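Local atomic coordinates of phytase (Citrobacter braakii, PDB entry 3ZHC), a protein that belongs to the phytases of branch 2 of the histidine phosphatase superfamily, built from a mixed-sheet core and a largely helical part. Residues D144-P149 against N308-K313; S184-E189 against S206-L211. The protein carries 2 engineered substitutions. All coordinates share one frame; numbering follows the deposited sequence.

Contact 1 of 2, residues D144-P149 against N308-K313; sequences DPLFNP and NRYGIK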
ATOM      1  N   ASP B 144     -16.134  21.048 -22.176  1.00 30.05           N
ATOM      2  CA  ASP B 144     -17.035  19.928 -22.435  1.00 28.98           C
ATOM      3  C   ASP B 144     -17.530  19.415 -21.072  1.00 28.17           C
ATOM      4  O   ASP B 144     -16.735  18.864 -20.318  1.00 28.00           O
ATOM      5  CB  ASP B 144     -16.328  18.821 -23.226  1.00 28.76           C
ATOM      6  CG  ASP B 144     -17.284  17.708 -23.687  1.00 28.13           C
ATOM      7  OD1 ASP B 144     -18.354  17.494 -23.066  1.00 27.46           O
ATOM      8  OD2 ASP B 144     -16.956  17.044 -24.672  1.00 26.81           O
ATOM      9  N   PRO B 145     -18.851  19.586 -20.759  1.00 27.23           N
ATOM     10  CA  PRO B 145     -19.397  19.181 -19.434  1.00 26.65           C
ATOM     11  C   PRO B 145     -19.344  17.674 -19.095  1.00 26.07           C
ATOM     12  O   PRO B 145     -19.469  17.323 -17.930  1.00 25.94           O
ATOM     13  CB  PRO B 145     -20.862  19.670 -19.493  1.00 26.66           C
ATOM     14  CG  PRO B 145     -21.171  19.767 -20.923  1.00 26.92           C
ATOM     15  CD  PRO B 145     -19.913  20.132 -21.627  1.00 27.17           C
ATOM     16  N   LEU B 146     -19.171  16.803 -20.096  1.00 25.44           N
ATOM     17  CA  LEU B 146     -18.976  15.353 -19.853  1.00 25.03           C
ATOM     18  C   LEU B 146     -17.771  15.097 -18.957  1.00 24.67           C
ATOM     19  O   LEU B 146     -17.793  14.193 -18.128  1.00 24.48           O
ATOM     20  CB  LEU B 146     -18.795  14.582 -21.172  1.00 24.92           C
ATOM     21  CG  LEU B 146     -18.579  13.061 -21.120  1.00 24.92           C
ATOM     22  CD1 LEU B 146     -19.811  12.388 -20.545  1.00 24.46           C
ATOM     23  CD2 LEU B 146     -18.242  12.494 -22.498  1.00 24.59           C
ATOM     24  N   PHE B 147     -16.728  15.911 -19.146  1.00 24.36           N
ATOM     25  CA  PHE B 147     -15.483  15.819 -18.386  1.00 24.15           C
ATOM     26  C   PHE B 147     -15.427  16.762 -17.185  1.00 24.41           C
ATOM     27  O   PHE B 147     -14.691  16.493 -16.250  1.00 24.21           O
ATOM     28  CB  PHE B 147     -14.299  16.079 -19.322  1.00 23.90           C
ATOM     29  CG  PHE B 147     -14.250  15.133 -20.481  1.00 22.84           C
ATOM     30  CD1 PHE B 147     -13.605  13.899 -20.363  1.00 21.78           C
ATOM     31  CD2 PHE B 147     -14.866  15.463 -21.700  1.00 21.84           C
ATOM     32  CE1 PHE B 147     -13.563  12.994 -21.458  1.00 21.38           C
ATOM     33  CE2 PHE B 147     -14.833  14.574 -22.791  1.00 21.53           C
ATOM     34  CZ  PHE B 147     -14.174  13.333 -22.665  1.00 21.05           C
ATOM     35  N   ASN B 148     -16.202  17.865 -17.219  1.00 24.82           N
ATOM     36  CA  ASN B 148     -16.207  18.887 -16.149  1.00 25.21           C
ATOM     37  C   ASN B 148     -17.631  19.445 -15.883  1.00 25.18           C
ATOM     38  O   ASN B 148     -17.912  20.610 -16.207  1.00 25.05           O
ATOM     39  CB  ASN B 148     -15.262  20.064 -16.516  1.00 25.38           C
ATOM     40  CG  ASN B 148     -13.835  19.626 -16.814  1.00 26.36           C
ATOM     41  OD1 ASN B 148     -13.086  19.224 -15.906  1.00 28.13           O
ATOM     42  ND2 ASN B 148     -13.430  19.718 -18.123  1.00 27.45           N
ATOM     43  N   PRO B 149     -18.531  18.628 -15.297  1.00 25.32           N
ATOM     44  CA  PRO B 149     -19.918  19.076 -15.091  1.00 25.56           C
ATOM     45  C   PRO B 149     -20.112  20.184 -14.035  1.00 25.95           C
ATOM     46  O   PRO B 149     -21.059  20.946 -14.142  1.00 25.81           O
ATOM     47  CB  PRO B 149     -20.632  17.793 -14.655  1.00 25.45           C
ATOM     48  CG  PRO B 149     -19.600  16.994 -14.051  1.00 25.26           C
ATOM     49  CD  PRO B 149     -18.343  17.261 -14.800  1.00 25.35           C
ATOM     50  N   ASN B 308     -26.746  12.444 -28.664  1.00 34.47           N
ATOM     51  CA  ASN B 308     -27.211  13.737 -29.179  1.00 34.31           C
ATOM     52  C   ASN B 308     -26.131  14.824 -29.340  1.00 33.85           C
ATOM     53  O   ASN B 308     -26.209  15.623 -30.281  1.00 33.99           O
ATOM     54  CB  ASN B 308     -28.354  14.271 -28.273  1.00 34.47           C
ATOM     55  CG  ASN B 308     -29.440  13.193 -27.976  1.00 35.25           C
ATOM     56  OD1 ASN B 308     -30.005  12.581 -28.897  1.00 36.30           O
ATOM     57  ND2 ASN B 308     -29.717  12.966 -26.678  1.00 35.95           N
ATOM     58  N   ARG B 309     -25.135  14.854 -28.436  1.00 33.19           N
ATOM     59  CA  ARG B 309     -24.081  15.944 -28.444  1.00 32.62           C
ATOM     60  C   ARG B 309     -22.922  15.731 -29.409  1.00 32.05           C
ATOM     61  O   ARG B 309     -22.332  16.708 -29.876  1.00 32.06           O
ATOM     62  CB  ARG B 309     -23.523  16.186 -27.036  1.00 32.65           C
ATOM     63  CG  ARG B 309     -24.595  16.482 -26.017  1.00 32.50           C
ATOM     64  CD  ARG B 309     -24.045  17.017 -24.710  1.00 32.43           C
ATOM     65  NE  ARG B 309     -22.948  16.206 -24.205  1.00 32.41           N
ATOM     66  CZ  ARG B 309     -21.662  16.576 -24.087  1.00 32.14           C
ATOM     67  NH1 ARG B 309     -21.211  17.804 -24.419  1.00 32.07           N
ATOM     68  NH2 ARG B 309     -20.806  15.693 -23.612  1.00 32.33           N
ATOM     69  N   TYR B 310     -22.597  14.462 -29.690  1.00 31.36           N
ATOM     70  CA  TYR B 310     -21.525  14.087 -30.638  1.00 30.77           C
ATOM     71  C   TYR B 310     -22.058  13.467 -31.953  1.00 30.38           C
ATOM     72  O   TYR B 310     -21.374  13.520 -32.964  1.00 30.44           O
ATOM     73  CB  TYR B 310     -20.533  13.109 -29.970  1.00 30.62           C
ATOM     74  CG  TYR B 310     -20.007  13.601 -28.633  1.00 30.22           C
ATOM     75  CD1 TYR B 310     -18.993  14.558 -28.562  1.00 29.88           C
ATOM     76  CD2 TYR B 310     -20.531  13.109 -27.430  1.00 29.99           C
ATOM     77  CE1 TYR B 310     -18.504  15.021 -27.302  1.00 29.74           C
ATOM     78  CE2 TYR B 310     -20.057  13.558 -26.177  1.00 29.78           C
ATOM     79  CZ  TYR B 310     -19.052  14.508 -26.122  1.00 29.54           C
ATOM     80  OH  TYR B 310     -18.607  14.927 -24.913  1.00 28.85           O
ATOM     81  N   GLY B 311     -23.265  12.890 -31.932  1.00 29.87           N
ATOM     82  CA  GLY B 311     -23.846  12.234 -33.120  1.00 29.47           C
ATOM     83  C   GLY B 311     -23.293  10.826 -33.320  1.00 29.03           C
ATOM     84  O   GLY B 311     -22.972  10.440 -34.447  1.00 29.06           O
ATOM     85  N   ILE B 312     -23.179  10.071 -32.222  1.00 28.40           N
ATOM     86  CA  ILE B 312     -22.699   8.693 -32.245  1.00 27.93           C
ATOM     87  C   ILE B 312     -23.905   7.785 -32.137  1.00 27.57           C
ATOM     88  O   ILE B 312     -24.744   7.978 -31.271  1.00 27.43           O
ATOM     89  CB  ILE B 312     -21.685   8.405 -31.088  1.00 27.87           C
ATOM     90  CG1 ILE B 312     -20.406   9.232 -31.280  1.00 27.86           C
ATOM     91  CG2 ILE B 312     -21.341   6.918 -31.007  1.00 27.63           C
ATOM     92  CD1 ILE B 312     -19.421   9.116 -30.149  1.00 27.74           C
ATOM     93  N   LYS B 313     -23.991   6.796 -33.024  1.00 27.20           N
ATOM     94  CA  LYS B 313     -25.075   5.828 -32.986  1.00 26.99           C
ATOM     95  C   LYS B 313     -24.660   4.697 -32.068  1.00 26.41           C
ATOM     96  O   LYS B 313     -23.882   3.828 -32.463  1.00 26.42           O
ATOM     97  CB  LYS B 313     -25.405   5.306 -34.390  1.00 27.16           C
ATOM     98  CG  LYS B 313     -25.953   6.398 -35.365  1.00 27.94           C
ATOM     99  CD  LYS B 313     -27.355   6.893 -34.969  1.00 28.85           C
ATOM    100  CE  LYS B 313     -27.971   7.810 -36.052  1.00 29.32           C
ATOM    101  NZ  LYS B 313     -29.295   8.384 -35.607  1.00 29.84           N
TER
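Asp144 is the hub here, its carboxylate shared by two consecutive side chains in the turn of the 305-314 hairpin, where Gly311 and Ile312 both face Glu307 in a G1 beta bulge. With CG anti to its backbone N (chi1 -172°), the acid reaches out of its loop to meet Tyr310 tip to tip. Tyr310 OH donates to the syn lone pair of Asp144 OD2 at 2.7 Å. Arg309, its chain bent at chi3, comes in obliquely and grips OD1 end-on. Arg309 NH2 donates to Asp144 OD1 at 3.1 Å, along the syn lone pair, while Arg309 NH1, 3.2 Å from the same oxygen, comes from above the carboxylate plane. Both bonds run near the guanidinium plane, although that plane stands 75° from the carboxylate. A third donor, Leu146 N, lies 3.2 Å from Asp144 OD1 and closes an Asx turn. Leu146 flanks the charges: its CB sits 3.4 Å from Arg309 NH2, and its CD2 packs 4.2 Å from Tyr310 CZ. Beyond the contact, Ile108 of strand 105-109 touches both Leu146 and Tyr310, and Pro291 of helix 282-301 touches Leu146. The contact thus ties the loop before helix 159-169 to the 305-314 hairpin beside the main sheet. With three N-H donors on OD1 and a phenol on OD2, the buried carboxylate is fixed in rotation and probably stays ionised, consistent with its salt bridge to Arg309.

Contact 2 of 2, residues S184-E189 against S206-L211; sequences SFRTLE and STKCTL. With FMT (formic acid), chain P.
CG of Glu189 lies anti to its carbonyl carbon (chi1 -72°) and the chain beyond it is extended, while Arg186, one turn earlier in helix 182-192, folds back through bends at chi2 and chi3. These torsions build a salt-bridge network of Arg186, Glu189 and Lys208. Arg186 grips the carboxylate side-on: NE donates to Glu189 OE1 at 2.8 Å, and NH2 to the syn lone pair of Glu189 OE2 at 3.0 Å, in a nearly straight bond (174°). Lys208, bent at chi2 and chi3, runs antiparallel alongside Glu189 and sets NZ 2.7 Å from Glu189 OE1, above the carboxylate plane. Leu211 N, just after the N-cap residue Thr210, donates to Glu189 OE2 at 2.9 Å. The acid therefore has two donors on each oxygen and is probably held ionised by two cations and the start of helix 211-214. Thr210 CG2 lies over one face of the Arg186 guanidinium, and Leu188 CD2 meets Leu211 CD1 at 3.8 Å, the two leucines crossing at about a right angle. The Cys200-Cys209 disulfide cross-links this loop internally. Arg186 packs on Lys129 of the second subunit, and the backbone of Lys208 also hydrogen-bonds to that subunit. A formic acid molecule, probably from the crystallisation liquor and also bonded to Ser195 OG, has its O2 2.6 Å from Lys208 NZ.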
ATOM      1  N   SER B 184       7.577  10.985   3.020  1.00 17.29           N
ATOM      2  CA  SER B 184       7.407  11.248   1.572  1.00 16.85           C
ATOM      3  C   SER B 184       7.872  12.660   1.226  1.00 16.35           C
ATOM      4  O   SER B 184       8.565  12.859   0.221  1.00 16.16           O
ATOM      5  CB  SER B 184       5.950  11.050   1.120  1.00 16.87           C
ATOM      6  OG  SER B 184       5.643   9.683   1.024  1.00 17.14           O
ATOM      7  N   PHE B 185       7.485  13.629   2.060  1.00 15.86           N
ATOM      8  CA  PHE B 185       7.936  15.013   1.899  1.00 15.62           C
ATOM      9  C   PHE B 185       9.458  15.133   2.056  1.00 15.46           C
ATOM     10  O   PHE B 185      10.073  15.924   1.355  1.00 15.27           O
ATOM     11  CB  PHE B 185       7.223  15.971   2.867  1.00 15.57           C
ATOM     12  CG  PHE B 185       5.840  16.353   2.437  1.00 15.39           C
ATOM     13  CD1 PHE B 185       5.648  17.264   1.382  1.00 14.91           C
ATOM     14  CD2 PHE B 185       4.709  15.819   3.078  1.00 15.25           C
ATOM     15  CE1 PHE B 185       4.354  17.633   0.980  1.00 14.78           C
ATOM     16  CE2 PHE B 185       3.414  16.182   2.676  1.00 14.68           C
ATOM     17  CZ  PHE B 185       3.239  17.092   1.625  1.00 14.90           C
ATOM     18  N   ARG B 186      10.052  14.349   2.972  1.00 15.32           N
ATOM     19  CA  ARG B 186      11.523  14.309   3.117  1.00 15.30           C
ATOM     20  C   ARG B 186      12.188  13.829   1.824  1.00 15.23           C
ATOM     21  O   ARG B 186      13.232  14.366   1.426  1.00 15.32           O
ATOM     22  CB  ARG B 186      11.987  13.394   4.286  1.00 15.28           C
ATOM     23  CG  ARG B 186      11.505  13.771   5.710  1.00 15.49           C
ATOM     24  CD  ARG B 186      11.906  15.197   6.128  1.00 15.74           C
ATOM     25  NE  ARG B 186      10.960  16.177   5.619  1.00 15.96           N
ATOM     26  CZ  ARG B 186       9.769  16.476   6.183  1.00 15.89           C
ATOM     27  NH1 ARG B 186       9.348  15.878   7.306  1.00 15.62           N
ATOM     28  NH2 ARG B 186       8.989  17.392   5.607  1.00 15.85           N
ATOM     29  N   THR B 187      11.585  12.827   1.175  1.00 15.12           N
ATOM     30  CA  THR B 187      12.124  12.286  -0.092  1.00 15.08           C
ATOM     31  C   THR B 187      12.035  13.339  -1.203  1.00 14.98           C
ATOM     32  O   THR B 187      13.015  13.557  -1.933  1.00 14.98           O
ATOM     33  CB  THR B 187      11.425  10.967  -0.513  1.00 15.11           C
ATOM     34  OG1 THR B 187      11.535  10.014   0.549  1.00 14.90           O
ATOM     35  CG2 THR B 187      12.068  10.369  -1.782  1.00 15.09           C
ATOM     36  N   LEU B 188      10.875  13.990  -1.328  1.00 14.85           N
ATOM     37  CA  LEU B 188      10.707  15.073  -2.324  1.00 14.72           C
ATOM     38  C   LEU B 188      11.746  16.196  -2.088  1.00 14.66           C
ATOM     39  O   LEU B 188      12.389  16.649  -3.026  1.00 14.54           O
ATOM     40  CB  LEU B 188       9.276  15.641  -2.322  1.00 14.72           C
ATOM     41  CG  LEU B 188       8.993  16.829  -3.266  1.00 14.58           C
ATOM     42  CD1 LEU B 188       9.361  16.459  -4.714  1.00 14.87           C
ATOM     43  CD2 LEU B 188       7.562  17.251  -3.170  1.00 14.58           C
ATOM     44  N   GLU B 189      11.882  16.611  -0.832  1.00 14.58           N
ATOM     45  CA  GLU B 189      12.884  17.623  -0.415  1.00 14.55           C
ATOM     46  C   GLU B 189      14.319  17.228  -0.779  1.00 14.47           C
ATOM     47  O   GLU B 189      15.077  18.068  -1.247  1.00 14.38           O
ATOM     48  CB  GLU B 189      12.769  17.882   1.071  1.00 14.58           C
ATOM     49  CG  GLU B 189      11.500  18.689   1.445  1.00 14.55           C
ATOM     50  CD  GLU B 189      11.087  18.528   2.899  1.00 14.86           C
ATOM     51  OE1 GLU B 189      11.896  18.017   3.717  1.00 14.98           O
ATOM     52  OE2 GLU B 189       9.942  18.908   3.236  1.00 14.98           O
ATOM     53  N   SER B 206      17.080  24.265  14.185  1.00 37.91           N
ATOM     54  CA  SER B 206      17.576  22.933  14.661  1.00 37.51           C
ATOM     55  C   SER B 206      17.150  21.796  13.740  1.00 36.87           C
ATOM     56  O   SER B 206      17.962  20.954  13.334  1.00 36.93           O
ATOM     57  CB  SER B 206      17.066  22.650  16.082  1.00 37.58           C
ATOM     58  OG  SER B 206      17.320  23.753  16.954  1.00 38.03           O
ATOM     59  N   THR B 207      15.861  21.792  13.420  1.00 36.05           N
ATOM     60  CA  THR B 207      15.284  20.854  12.489  1.00 35.32           C
ATOM     61  C   THR B 207      15.543  21.319  11.037  1.00 34.60           C
ATOM     62  O   THR B 207      16.111  22.388  10.794  1.00 34.64           O
ATOM     63  CB  THR B 207      13.772  20.718  12.737  1.00 35.34           C
ATOM     64  OG1 THR B 207      13.164  22.016  12.739  1.00 35.48           O
ATOM     65  CG2 THR B 207      13.498  20.023  14.087  1.00 35.38           C
ATOM     66  N   LYS B 208      15.125  20.500  10.089  1.00 33.60           N
ATOM     67  CA  LYS B 208      15.195  20.827   8.654  1.00 32.82           C
ATOM     68  C   LYS B 208      14.294  21.960   8.217  1.00 31.90           C
ATOM     69  O   LYS B 208      13.263  22.230   8.840  1.00 31.88           O
ATOM     70  CB  LYS B 208      14.770  19.592   7.817  1.00 32.91           C
ATOM     71  CG  LYS B 208      15.890  18.796   7.212  1.00 33.34           C
ATOM     72  CD  LYS B 208      15.960  18.979   5.707  1.00 33.64           C
ATOM     73  CE  LYS B 208      14.862  18.156   5.029  1.00 33.51           C
ATOM     74  NZ  LYS B 208      14.547  18.688   3.721  1.00 33.83           N
ATOM     75  N   CYS B 209      14.696  22.615   7.129  1.00 30.75           N
ATOM     76  CA  CYS B 209      13.803  23.473   6.379  1.00 29.96           C
ATOM     77  C   CYS B 209      12.895  22.468   5.618  1.00 28.71           C
ATOM     78  O   CYS B 209      13.409  21.593   4.928  1.00 28.32           O
ATOM     79  CB  CYS B 209      14.564  24.365   5.415  1.00 30.01           C
ATOM     80  SG  CYS B 209      13.519  25.456   4.443  1.00 31.53           S
ATOM     81  N   THR B 210      11.573  22.587   5.762  1.00 27.49           N
ATOM     82  CA  THR B 210      10.623  21.644   5.110  1.00 26.67           C
ATOM     83  C   THR B 210       9.578  22.354   4.241  1.00 25.87           C
ATOM     84  O   THR B 210       9.271  23.529   4.447  1.00 25.66           O
ATOM     85  CB  THR B 210       9.906  20.739   6.146  1.00 26.63           C
ATOM     86  OG1 THR B 210       9.088  21.536   6.997  1.00 26.52           O
ATOM     87  CG2 THR B 210      10.916  19.949   6.982  1.00 26.47           C
ATOM     88  N   LEU B 211       9.052  21.620   3.260  1.00 25.03           N
ATOM     89  CA  LEU B 211       8.040  22.158   2.320  1.00 24.41           C
ATOM     90  C   LEU B 211       6.711  22.496   2.986  1.00 23.97           C
ATOM     91  O   LEU B 211       6.167  23.568   2.722  1.00 23.74           O
ATOM     92  CB  LEU B 211       7.800  21.207   1.108  1.00 24.33           C
ATOM     93  CG  LEU B 211       8.620  21.508  -0.144  1.00 24.13           C
ATOM     94  CD1 LEU B 211       8.585  20.349  -1.145  1.00 23.44           C
ATOM     95  CD2 LEU B 211       8.105  22.793  -0.779  1.00 23.62           C
TER
HETATM   96  C   FMT P1414      16.859  18.760   1.206  1.00 24.47           C
HETATM   97  O1  FMT P1414      16.973  17.619   1.568  1.00 24.70           O
HETATM   98  O2  FMT P1414      16.068  19.510   1.762  1.00 24.41           O

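Along the chain, both segments of contact 2 fall between those of contact 1: 184-189 and 206-211 come after 144-149 and before 308-313. The two lie on opposite sides of the chain's centre, 44 Å apart between centres and about 24 Å between nearest atoms, and they do not touch. Contact 1 sits beside the mixed sheet, near strands 105-109 and 134-135. Contact 2 lies in the part formed mostly of helices, next to helices 231-247 and 260-280. Contact 1 thus brings together the two ends of a mainly helical excursion, whereas contact 2 closes a short local loop that borders the second subunit; no other protein chain of the assembly touches contact 1.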